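Local coordinates for erythromycin C-12 hydroxylase (PDB 2JJN), which catalyses the C-12 hydroxylation of erythromycin D to erythromycin C as a heme-dependent cytochrome P450 monooxygenase of erythromycin biosynthesis, at residues 94-97 against 98-102; 224-227 against 228-232; 234-237 against 238-242. The protein carries 2 engineered substitutions. All coordinates share one frame; numbering follows the deposited sequence. Where two conformers were deposited one is given.

Contact 1: 94-97 against 98-102. With HEM (protoporphyrin IX containing Fe), chain B; SO4 (sulfate ion), chain F.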
loop_
_atom_site.group_PDB
_atom_site.type_symbol
_atom_site.label_atom_id
_atom_site.label_comp_id
_atom_site.label_asym_id
_atom_site.label_seq_id
_atom_site.Cartn_x
_atom_site.Cartn_y
_atom_site.Cartn_z
ATOM N N GLU A 94 -22.629 6.524 1.547
ATOM C CA GLU A 94 -22.470 5.298 0.777
ATOM C C GLU A 94 -21.249 4.545 1.294
ATOM O O GLU A 94 -21.256 3.317 1.408
ATOM C CB GLU A 94 -22.378 5.555 -0.747
ATOM C CG GLU A 94 -22.234 4.234 -1.553
ATOM C CD GLU A 94 -22.098 4.390 -3.070
ATOM O OE1 GLU A 94 -22.141 3.351 -3.767
ATOM O OE2 GLU A 94 -21.943 5.523 -3.577
ATOM N N HIS A 95 -20.167 5.276 1.589
ATOM C CA HIS A 95 -18.964 4.574 2.047
ATOM C C HIS A 95 -19.207 3.713 3.287
ATOM O O HIS A 95 -18.657 2.610 3.425
ATOM C CB HIS A 95 -17.822 5.559 2.357
ATOM C CG HIS A 95 -16.607 4.886 2.917
ATOM N ND1 HIS A 95 -16.365 4.818 4.275
ATOM C CD2 HIS A 95 -15.616 4.178 2.315
ATOM C CE1 HIS A 95 -15.248 4.135 4.483
ATOM N NE2 HIS A 95 -14.787 3.722 3.316
ATOM N N ARG A 96 -20.006 4.241 4.207
ATOM C CA ARG A 96 -20.227 3.559 5.455
ATOM C C ARG A 96 -21.002 2.265 5.194
ATOM O O ARG A 96 -20.664 1.242 5.764
ATOM C CB ARG A 96 -21.029 4.458 6.370
ATOM C CG ARG A 96 -21.305 3.838 7.696
ATOM C CD ARG A 96 -22.329 4.741 8.368
ATOM N NE ARG A 96 -21.695 5.970 8.829
ATOM C CZ ARG A 96 -22.275 7.162 8.846
ATOM N NH1 ARG A 96 -23.522 7.313 8.401
ATOM N NH2 ARG A 96 -21.599 8.207 9.313
ATOM N N ALA A 97 -22.015 2.349 4.331
ATOM C CA ALA A 97 -22.854 1.178 3.980
ATOM C C ALA A 97 -21.974 0.134 3.299
ATOM O O ALA A 97 -22.076 -1.077 3.585
ATOM C CB ALA A 97 -23.990 1.567 3.064
ATOM N N LEU A 98 -21.154 0.592 2.355
ATOM C CA LEU A 98 -20.329 -0.322 1.618
ATOM C C LEU A 98 -19.280 -0.977 2.533
ATOM O O LEU A 98 -19.045 -2.170 2.478
ATOM C CB LEU A 98 -19.692 0.402 0.429
ATOM C CG LEU A 98 -18.808 -0.385 -0.480
ATOM C CD1 LEU A 98 -19.616 -1.521 -1.171
ATOM C CD2 LEU A 98 -18.248 0.556 -1.518
ATOM N N ARG A 99 -18.656 -0.193 3.420
ATOM C CA ARG A 99 -17.646 -0.737 4.295
ATOM C C ARG A 99 -18.245 -1.796 5.229
ATOM O O ARG A 99 -17.626 -2.825 5.467
ATOM C CB ARG A 99 -16.954 0.401 5.092
ATOM C CG ARG A 99 -15.926 -0.120 6.050
ATOM C CD ARG A 99 -14.533 0.187 5.612
ATOM N NE ARG A 99 -13.542 -0.280 6.599
ATOM C CZ ARG A 99 -12.290 0.182 6.678
ATOM N NH1 ARG A 99 -11.860 1.111 5.841
ATOM N NH2 ARG A 99 -11.476 -0.285 7.622
ATOM N N LYS A 100 -19.468 -1.572 5.696
ATOM C CA LYS A 100 -20.107 -2.568 6.547
ATOM C C LYS A 100 -20.315 -3.871 5.813
ATOM O O LYS A 100 -20.082 -4.950 6.368
ATOM C CB LYS A 100 -21.452 -2.060 7.032
ATOM C CG LYS A 100 -21.329 -1.090 8.174
ATOM C CD LYS A 100 -22.709 -0.561 8.517
ATOM C CE LYS A 100 -22.586 0.454 9.624
ATOM N NZ LYS A 100 -23.872 1.195 9.713
ATOM N N VAL A 101 -20.802 -3.760 4.575
ATOM C CA VAL A 101 -21.057 -4.963 3.793
ATOM C C VAL A 101 -19.751 -5.738 3.584
ATOM O O VAL A 101 -19.666 -6.959 3.856
ATOM C CB VAL A 101 -21.661 -4.615 2.427
ATOM C CG1 VAL A 101 -21.746 -5.870 1.574
ATOM C CG2 VAL A 101 -23.063 -4.019 2.578
ATOM N N VAL A 102 -18.725 -5.072 3.071
ATOM C CA VAL A 102 -17.500 -5.823 2.790
ATOM C C VAL A 102 -16.822 -6.370 4.048
ATOM O O VAL A 102 -16.259 -7.480 4.040
ATOM C CB VAL A 102 -16.523 -5.057 1.884
ATOM C CG1 VAL A 102 -17.194 -4.703 0.577
ATOM C CG2 VAL A 102 -15.948 -3.791 2.567
HETATM C CHA HEM B . -6.965 1.637 2.382
HETATM C CHB HEM B . -2.119 1.492 2.935
HETATM C CHC HEM B . -2.255 -3.340 2.589
HETATM C CHD HEM B . -6.923 -3.128 1.238
HETATM C C1A HEM B . -5.647 1.966 2.626
HETATM C C2A HEM B . -5.167 3.330 2.877
HETATM C C3A HEM B . -3.838 3.293 3.012
HETATM C C4A HEM B . -3.416 1.916 2.850
HETATM C CMA HEM B . -2.889 4.487 3.258
HETATM C CAA HEM B . -6.054 4.583 2.997
HETATM C CBA HEM B . -6.396 5.160 1.635
HETATM C CGA HEM B . -7.046 6.542 1.738
HETATM O O1A HEM B . -7.251 7.051 2.875
HETATM O O2A HEM B . -7.393 7.088 0.643
HETATM C C1B HEM B . -1.739 0.150 2.899
HETATM C C2B HEM B . -0.405 -0.338 3.142
HETATM C C3B HEM B . -0.441 -1.688 3.055
HETATM C C4B HEM B . -1.821 -2.041 2.748
HETATM C CMB HEM B . 0.744 0.645 3.448
HETATM C CAB HEM B . 0.675 -2.744 3.183
HETATM C CBB HEM B . 1.653 -2.551 4.008
HETATM C C1C HEM B . -3.525 -3.698 2.192
HETATM C C2C HEM B . -3.968 -5.062 1.949
HETATM C C3C HEM B . -5.263 -5.004 1.571
HETATM C C4C HEM B . -5.679 -3.600 1.583
HETATM C CMC HEM B . -3.039 -6.292 2.125
HETATM C CAC HEM B . -6.213 -6.142 1.151
HETATM C CBC HEM B . -6.229 -7.333 1.748
HETATM C C1D HEM B . -7.306 -1.832 1.410
HETATM C C2D HEM B . -8.623 -1.371 1.108
HETATM C C3D HEM B . -8.646 0.078 1.476
HETATM C C4D HEM B . -7.331 0.380 1.958
HETATM C CMD HEM B . -9.803 -2.200 0.518
HETATM C CAD HEM B . -9.816 1.069 1.340
HETATM C CBD HEM B . -10.632 1.152 2.644
HETATM C CGD HEM B . -11.688 2.207 2.522
HETATM O O1D HEM B . -11.652 3.030 1.591
HETATM O O2D HEM B . -12.587 2.213 3.389
HETATM N NA HEM B . -4.538 1.103 2.641
HETATM N NB HEM B . -2.600 -0.905 2.611
HETATM N NC HEM B . -4.592 -2.860 1.932
HETATM N ND HEM B . -6.549 -0.759 1.921
HETATM FE FE HEM B . -4.587 -0.862 2.435
HETATM S S SO4 F . -13.976 -2.422 9.655
HETATM O O1 SO4 F . -12.564 -2.451 9.254
HETATM O O2 SO4 F . -14.822 -2.027 8.536
HETATM O O3 SO4 F . -14.182 -1.446 10.710
HETATM O O4 SO4 F . -14.315 -3.758 10.148
HETATM O O HOH W 1 -4.077 -0.488 0.310
#
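The heme propionate oxygen O2D is gripped by two side chains one helical turn apart. H95 NE2 donates to it at 2.7 Å, and R99 NH1 donates at 2.8 Å. The first bond is nearly straight, at 165°; the second is more bent, at 145°. H95 meets the carboxylate with its ring edge, and the propionate carbon CGD lies in the plane of the imidazole. The two side chains run alongside each other toward the propionate; ring and guanidinium planes stand 67° apart. R99 CB sits over one face of the imidazole, 4.2 Å from H95 CE1. Helix 94-105 is the C helix of the P450 fold; H95 and R99 on it are heme-binding residues. H351 and R293 also hydrogen-bond to the heme. The R99 chain bends at chi2, and the guanidinium also faces a sulfate ion that probably came from the crystallisation medium. R99 NE and NH2 each donate to a different sulfate oxygen. R99 NH1 has a second acceptor in F352 O, which helps to fix the guanidinium. Along the backbone, R99 N donates to H95 O at 2.8 Å. On the outer side, R96 and K100 run alongside each other, with R96 CD 4.1 Å from K100 NZ.

Contact 2: 224-227 against 228-232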
loop_
_atom_site.group_PDB
_atom_site.type_symbol
_atom_site.label_atom_id
_atom_site.label_comp_id
_atom_site.label_asym_id
_atom_site.label_seq_id
_atom_site.Cartn_x
_atom_site.Cartn_y
_atom_site.Cartn_z
ATOM N N ARG A 224 -28.568 -3.907 2.177
ATOM C CA ARG A 224 -27.649 -3.537 1.091
ATOM C C ARG A 224 -26.822 -4.756 0.683
ATOM O O ARG A 224 -26.176 -5.361 1.530
ATOM C CB ARG A 224 -26.717 -2.406 1.546
ATOM C CG ARG A 224 -25.700 -1.919 0.484
ATOM C CD ARG A 224 -26.389 -1.324 -0.733
ATOM N NE ARG A 224 -25.502 -0.432 -1.485
ATOM C CZ ARG A 224 -24.739 -0.827 -2.495
ATOM N NH1 ARG A 224 -24.750 -2.098 -2.873
ATOM N NH2 ARG A 224 -23.974 0.053 -3.131
ATOM N N ALA A 225 -26.892 -5.156 -0.594
ATOM C CA ALA A 225 -26.069 -6.237 -1.073
ATOM C C ALA A 225 -25.307 -5.716 -2.282
ATOM O O ALA A 225 -25.722 -4.721 -2.927
ATOM C CB ALA A 225 -26.965 -7.481 -1.456
ATOM N N LEU A 226 -24.206 -6.348 -2.589
ATOM C CA LEU A 226 -23.405 -5.940 -3.751
ATOM C C LEU A 226 -23.923 -6.586 -4.994
ATOM O O LEU A 226 -24.226 -7.784 -4.980
ATOM C CB LEU A 226 -21.931 -6.342 -3.566
ATOM C CG LEU A 226 -21.281 -5.866 -2.240
ATOM C CD1 LEU A 226 -19.853 -6.403 -2.092
ATOM C CD2 LEU A 226 -21.290 -4.345 -2.138
ATOM N N ASP A 227 -23.981 -5.824 -6.084
ATOM C CA ASP A 227 -24.121 -6.498 -7.383
ATOM C C ASP A 227 -22.768 -7.000 -7.887
ATOM O O ASP A 227 -21.755 -6.827 -7.216
ATOM C CB ASP A 227 -24.856 -5.618 -8.397
ATOM C CG ASP A 227 -24.098 -4.352 -8.767
ATOM O OD1 ASP A 227 -22.852 -4.300 -8.646
ATOM O OD2 ASP A 227 -24.773 -3.421 -9.228
ATOM N N ASP A 228 -22.738 -7.696 -9.023
ATOM C CA ASP A 228 -21.471 -8.306 -9.418
ATOM C C ASP A 228 -20.436 -7.219 -9.767
ATOM O O ASP A 228 -19.263 -7.387 -9.515
ATOM C CB ASP A 228 -21.659 -9.211 -10.639
ATOM C CG ASP A 228 -22.338 -10.522 -10.330
ATOM O OD1 ASP A 228 -22.689 -11.166 -11.347
ATOM O OD2 ASP A 228 -22.479 -10.904 -9.136
ATOM N N GLU A 229 -20.916 -6.139 -10.381
ATOM C CA GLU A 229 -20.039 -4.987 -10.687
ATOM C C GLU A 229 -19.352 -4.482 -9.413
ATOM O O GLU A 229 -18.126 -4.335 -9.361
ATOM C CB GLU A 229 -20.872 -3.875 -11.299
ATOM C CG GLU A 229 -19.999 -2.658 -11.613
ATOM C CD GLU A 229 -20.737 -1.548 -12.346
ATOM O OE1 GLU A 229 -21.997 -1.494 -12.323
ATOM O OE2 GLU A 229 -19.996 -0.704 -12.940
ATOM N N GLU A 230 -20.138 -4.198 -8.381
ATOM C CA GLU A 230 -19.563 -3.698 -7.114
ATOM C C GLU A 230 -18.632 -4.712 -6.484
ATOM O O GLU A 230 -17.546 -4.365 -5.999
ATOM C CB GLU A 230 -20.692 -3.402 -6.115
ATOM C CG GLU A 230 -21.538 -2.203 -6.531
ATOM C CD GLU A 230 -22.731 -1.994 -5.645
ATOM O OE1 GLU A 230 -22.935 -0.835 -5.190
ATOM O OE2 GLU A 230 -23.497 -2.968 -5.432
ATOM N N ALA A 231 -19.040 -5.983 -6.434
ATOM C CA ALA A 231 -18.176 -7.005 -5.842
ATOM C C ALA A 231 -16.867 -7.144 -6.621
ATOM O O ALA A 231 -15.817 -7.357 -6.046
ATOM C CB ALA A 231 -18.925 -8.363 -5.763
ATOM N N ALA A 232 -16.976 -7.071 -7.946
ATOM C CA ALA A 232 -15.787 -7.194 -8.807
ATOM C C ALA A 232 -14.852 -6.009 -8.633
ATOM O O ALA A 232 -13.605 -6.186 -8.557
ATOM C CB ALA A 232 -16.224 -7.309 -10.271
HETATM O O HOH W 2 -26.165 -2.847 -5.775
HETATM O O HOH W 3 -23.401 -1.261 -9.794
HETATM O O HOH W 4 -24.159 -3.126 -12.600
#
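The chain runs extended through 224-227 and turns into a helix at D228, where the first helical bond runs from A231 N to D227 O (2.9 Å). E230 points back along this lead-in and holds it at two places. Its carboxylate comes to the edge of the R224 guanidinium from the opposite direction, with the planes only 15° apart. R224 NH1 donates to E230 OE2 at 3.0 Å, on the syn side but somewhat out of the carboxylate plane. The partner bond, R224 NH2 to E230 OE1, is modelled very short, at 2.5 Å, so its exact length is doubtful. E230 OE2 also accepts from D227 N at 3.0 Å, using its anti lone pair, and a water donates to it as well. These donors probably favour the charged form and would offset the nearby D227 carboxylate. D227 returns the bond: its OD1 accepts from E230 N at 2.7 Å, nearly straight at 172°. A chi1 of 65° places D227 CG between its own N and carbonyl carbon, which turns OD1 toward the start of the helix. L226 lies on the apolar side, its CB 4.2 Å from A231 CB, and packs onto helix 94-105. D228 forms a salt bridge with R205. The reciprocal bonds between D227, at the N-cap, and E230 form a capping box, which here starts the long P450 helix 228-259 that passes over the heme.

Contact 3: 234-237 against 238-242. With HEM (protoporphyrin IX containing Fe), chain B.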
loop_
_atom_site.group_PDB
_atom_site.type_symbol
_atom_site.label_atom_id
_atom_site.label_comp_id
_atom_site.label_asym_id
_atom_site.label_seq_id
_atom_site.Cartn_x
_atom_site.Cartn_y
_atom_site.Cartn_z
ATOM N N PHE A 234 -14.735 -3.990 -5.978
ATOM C CA PHE A 234 -14.141 -4.116 -4.644
ATOM C C PHE A 234 -13.045 -5.182 -4.618
ATOM O O PHE A 234 -11.951 -4.968 -4.053
ATOM C CB PHE A 234 -15.183 -4.393 -3.587
ATOM C CG PHE A 234 -14.552 -4.650 -2.237
ATOM C CD1 PHE A 234 -14.030 -3.588 -1.510
ATOM C CD2 PHE A 234 -14.376 -5.953 -1.751
ATOM C CE1 PHE A 234 -13.409 -3.795 -0.316
ATOM C CE2 PHE A 234 -13.752 -6.182 -0.545
ATOM C CZ PHE A 234 -13.226 -5.061 0.196
ATOM N N SER A 235 -13.297 -6.335 -5.254
ATOM C CA SER A 235 -12.288 -7.383 -5.311
ATOM C C SER A 235 -11.037 -6.934 -6.053
ATOM O O SER A 235 -9.963 -7.352 -5.692
ATOM C CB SER A 235 -12.814 -8.672 -5.954
ATOM O OG SER A 235 -13.888 -9.226 -5.163
ATOM N N THR A 236 -11.208 -6.088 -7.075
ATOM C CA THR A 236 -10.082 -5.504 -7.841
ATOM C C THR A 236 -9.206 -4.656 -6.894
ATOM O O THR A 236 -7.975 -4.810 -6.869
ATOM C CB THR A 236 -10.563 -4.593 -8.999
ATOM O OG1 THR A 236 -11.367 -5.322 -9.917
ATOM C CG2 THR A 236 -9.371 -3.895 -9.753
ATOM N N ALA A 237 -9.853 -3.768 -6.148
ATOM C CA ALA A 237 -9.184 -2.883 -5.152
ATOM C C ALA A 237 -8.458 -3.714 -4.131
ATOM O O ALA A 237 -7.294 -3.455 -3.787
ATOM C CB ALA A 237 -10.192 -2.042 -4.438
ATOM N N LEU A 238 -9.163 -4.703 -3.596
ATOM C CA LEU A 238 -8.606 -5.519 -2.534
ATOM C C LEU A 238 -7.358 -6.192 -3.058
ATOM O O LEU A 238 -6.293 -6.163 -2.410
ATOM C CB LEU A 238 -9.642 -6.568 -2.073
ATOM C CG LEU A 238 -9.337 -7.225 -0.737
ATOM C CD1 LEU A 238 -9.736 -6.295 0.371
ATOM C CD2 LEU A 238 -10.176 -8.505 -0.652
ATOM N N LEU A 239 -7.462 -6.739 -4.275
ATOM C CA LEU A 239 -6.375 -7.447 -4.927
ATOM C C LEU A 239 -5.157 -6.560 -5.170
ATOM O O LEU A 239 -4.054 -6.883 -4.711
ATOM C CB LEU A 239 -6.854 -8.055 -6.275
ATOM C CG LEU A 239 -6.070 -9.109 -7.056
ATOM C CD1 LEU A 239 -5.793 -10.402 -6.290
ATOM C CD2 LEU A 239 -6.861 -9.444 -8.318
ATOM N N LEU A 240 -5.346 -5.469 -5.900
ATOM C CA LEU A 240 -4.236 -4.541 -6.158
ATOM C C LEU A 240 -3.697 -3.873 -4.889
ATOM O O LEU A 240 -2.464 -3.738 -4.749
ATOM C CB LEU A 240 -4.665 -3.469 -7.145
ATOM C CG LEU A 240 -5.161 -4.012 -8.474
ATOM C CD1 LEU A 240 -5.638 -2.842 -9.303
ATOM C CD2 LEU A 240 -4.099 -4.827 -9.229
ATOM N N ALA A 241 -4.601 -3.427 -4.004
ATOM C CA ALA A 241 -4.224 -2.712 -2.766
ATOM C C ALA A 241 -3.391 -3.581 -1.867
ATOM O O ALA A 241 -2.496 -3.086 -1.141
ATOM C CB ALA A 241 -5.470 -2.247 -2.006
ATOM N N GLY A 242 -3.682 -4.868 -1.872
ATOM C CA GLY A 242 -2.959 -5.792 -1.000
ATOM C C GLY A 242 -1.674 -6.213 -1.640
ATOM O O GLY A 242 -0.719 -6.657 -0.973
HETATM C CHA HEM B . -6.965 1.637 2.382
HETATM C CHB HEM B . -2.119 1.492 2.935
HETATM C CHC HEM B . -2.255 -3.340 2.589
HETATM C CHD HEM B . -6.923 -3.128 1.238
HETATM C C1A HEM B . -5.647 1.966 2.626
HETATM C C2A HEM B . -5.167 3.330 2.877
HETATM C C3A HEM B . -3.838 3.293 3.012
HETATM C C4A HEM B . -3.416 1.916 2.850
HETATM C CMA HEM B . -2.889 4.487 3.258
HETATM C CAA HEM B . -6.054 4.583 2.997
HETATM C CBA HEM B . -6.396 5.160 1.635
HETATM C CGA HEM B . -7.046 6.542 1.738
HETATM O O1A HEM B . -7.251 7.051 2.875
HETATM O O2A HEM B . -7.393 7.088 0.643
HETATM C C1B HEM B . -1.739 0.150 2.899
HETATM C C2B HEM B . -0.405 -0.338 3.142
HETATM C C3B HEM B . -0.441 -1.688 3.055
HETATM C C4B HEM B . -1.821 -2.041 2.748
HETATM C CMB HEM B . 0.744 0.645 3.448
HETATM C CAB HEM B . 0.675 -2.744 3.183
HETATM C CBB HEM B . 1.653 -2.551 4.008
HETATM C C1C HEM B . -3.525 -3.698 2.192
HETATM C C2C HEM B . -3.968 -5.062 1.949
HETATM C C3C HEM B . -5.263 -5.004 1.571
HETATM C C4C HEM B . -5.679 -3.600 1.583
HETATM C CMC HEM B . -3.039 -6.292 2.125
HETATM C CAC HEM B . -6.213 -6.142 1.151
HETATM C CBC HEM B . -6.229 -7.333 1.748
HETATM C C1D HEM B . -7.306 -1.832 1.410
HETATM C C2D HEM B . -8.623 -1.371 1.108
HETATM C C3D HEM B . -8.646 0.078 1.476
HETATM C C4D HEM B . -7.331 0.380 1.958
HETATM C CMD HEM B . -9.803 -2.200 0.518
HETATM C CAD HEM B . -9.816 1.069 1.340
HETATM C CBD HEM B . -10.632 1.152 2.644
HETATM C CGD HEM B . -11.688 2.207 2.522
HETATM O O1D HEM B . -11.652 3.030 1.591
HETATM O O2D HEM B . -12.587 2.213 3.389
HETATM N NA HEM B . -4.538 1.103 2.641
HETATM N NB HEM B . -2.600 -0.905 2.611
HETATM N NC HEM B . -4.592 -2.860 1.932
HETATM N ND HEM B . -6.549 -0.759 1.921
HETATM FE FE HEM B . -4.587 -0.862 2.435
HETATM O O HOH W 1 -4.077 -0.488 0.310
#
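The distal heme pocket, on the side of the water ligand, is walled here by helix 228-259, known in P450s as helix I. L238, A241 and G242 belong to the pocket. L238 reaches F234 one turn back, its CD1 3.7 Å from F234 CZ. The two side chains meet at a slant. L238 also touches the heme: its CD1 is 3.6 Å from the vinyl carbon CAC. F234 CE1 approaches the heme methyl CMD at 4.0 Å, so both residues border the porphyrin rim. F234 has CG opposite its backbone N (chi1 175°), which carries the ring along the helix toward L238. Further on, G242 has no side chain, and its CA lies 3.2 Å from the heme methyl CMC, a close backbone approach to the porphyrin. A241 O accepts a weak bond from the water that is bound to the iron. On the other flank T236 and L240 lie side by side, and in the conformer given T236 CG2 is 3.9 Å from L240 CD1. T236 OG1 is hydrogen-bonded to T194 and to A232 O. This outer flank packs on helix 180-206, through L197 against T236 and L190 against L240. L239 meets helix 142-152, and F234 and L238 face helix 212-218.

Each contact lies within one continuous piece of chain, so none closes a long loop; they follow in series without nesting or crossing. Contact 1 comes first, on helix 94-105. Contact 2 opens more than 120 residues later, where a loop enters helix 228-259, and contact 3 lies further along that same helix. Contacts 1 and 2 touch directly: L98 packs on L226, and V101 packs against R224 and L226. Contacts 1 and 3 meet where V102 packs on F234. Both also reach the heme, one at a propionate and the other at the porphyrin. Helix 94-105 is thus tied to the loop that leads into helix 228-259 and, through F234, to an early turn of that helix.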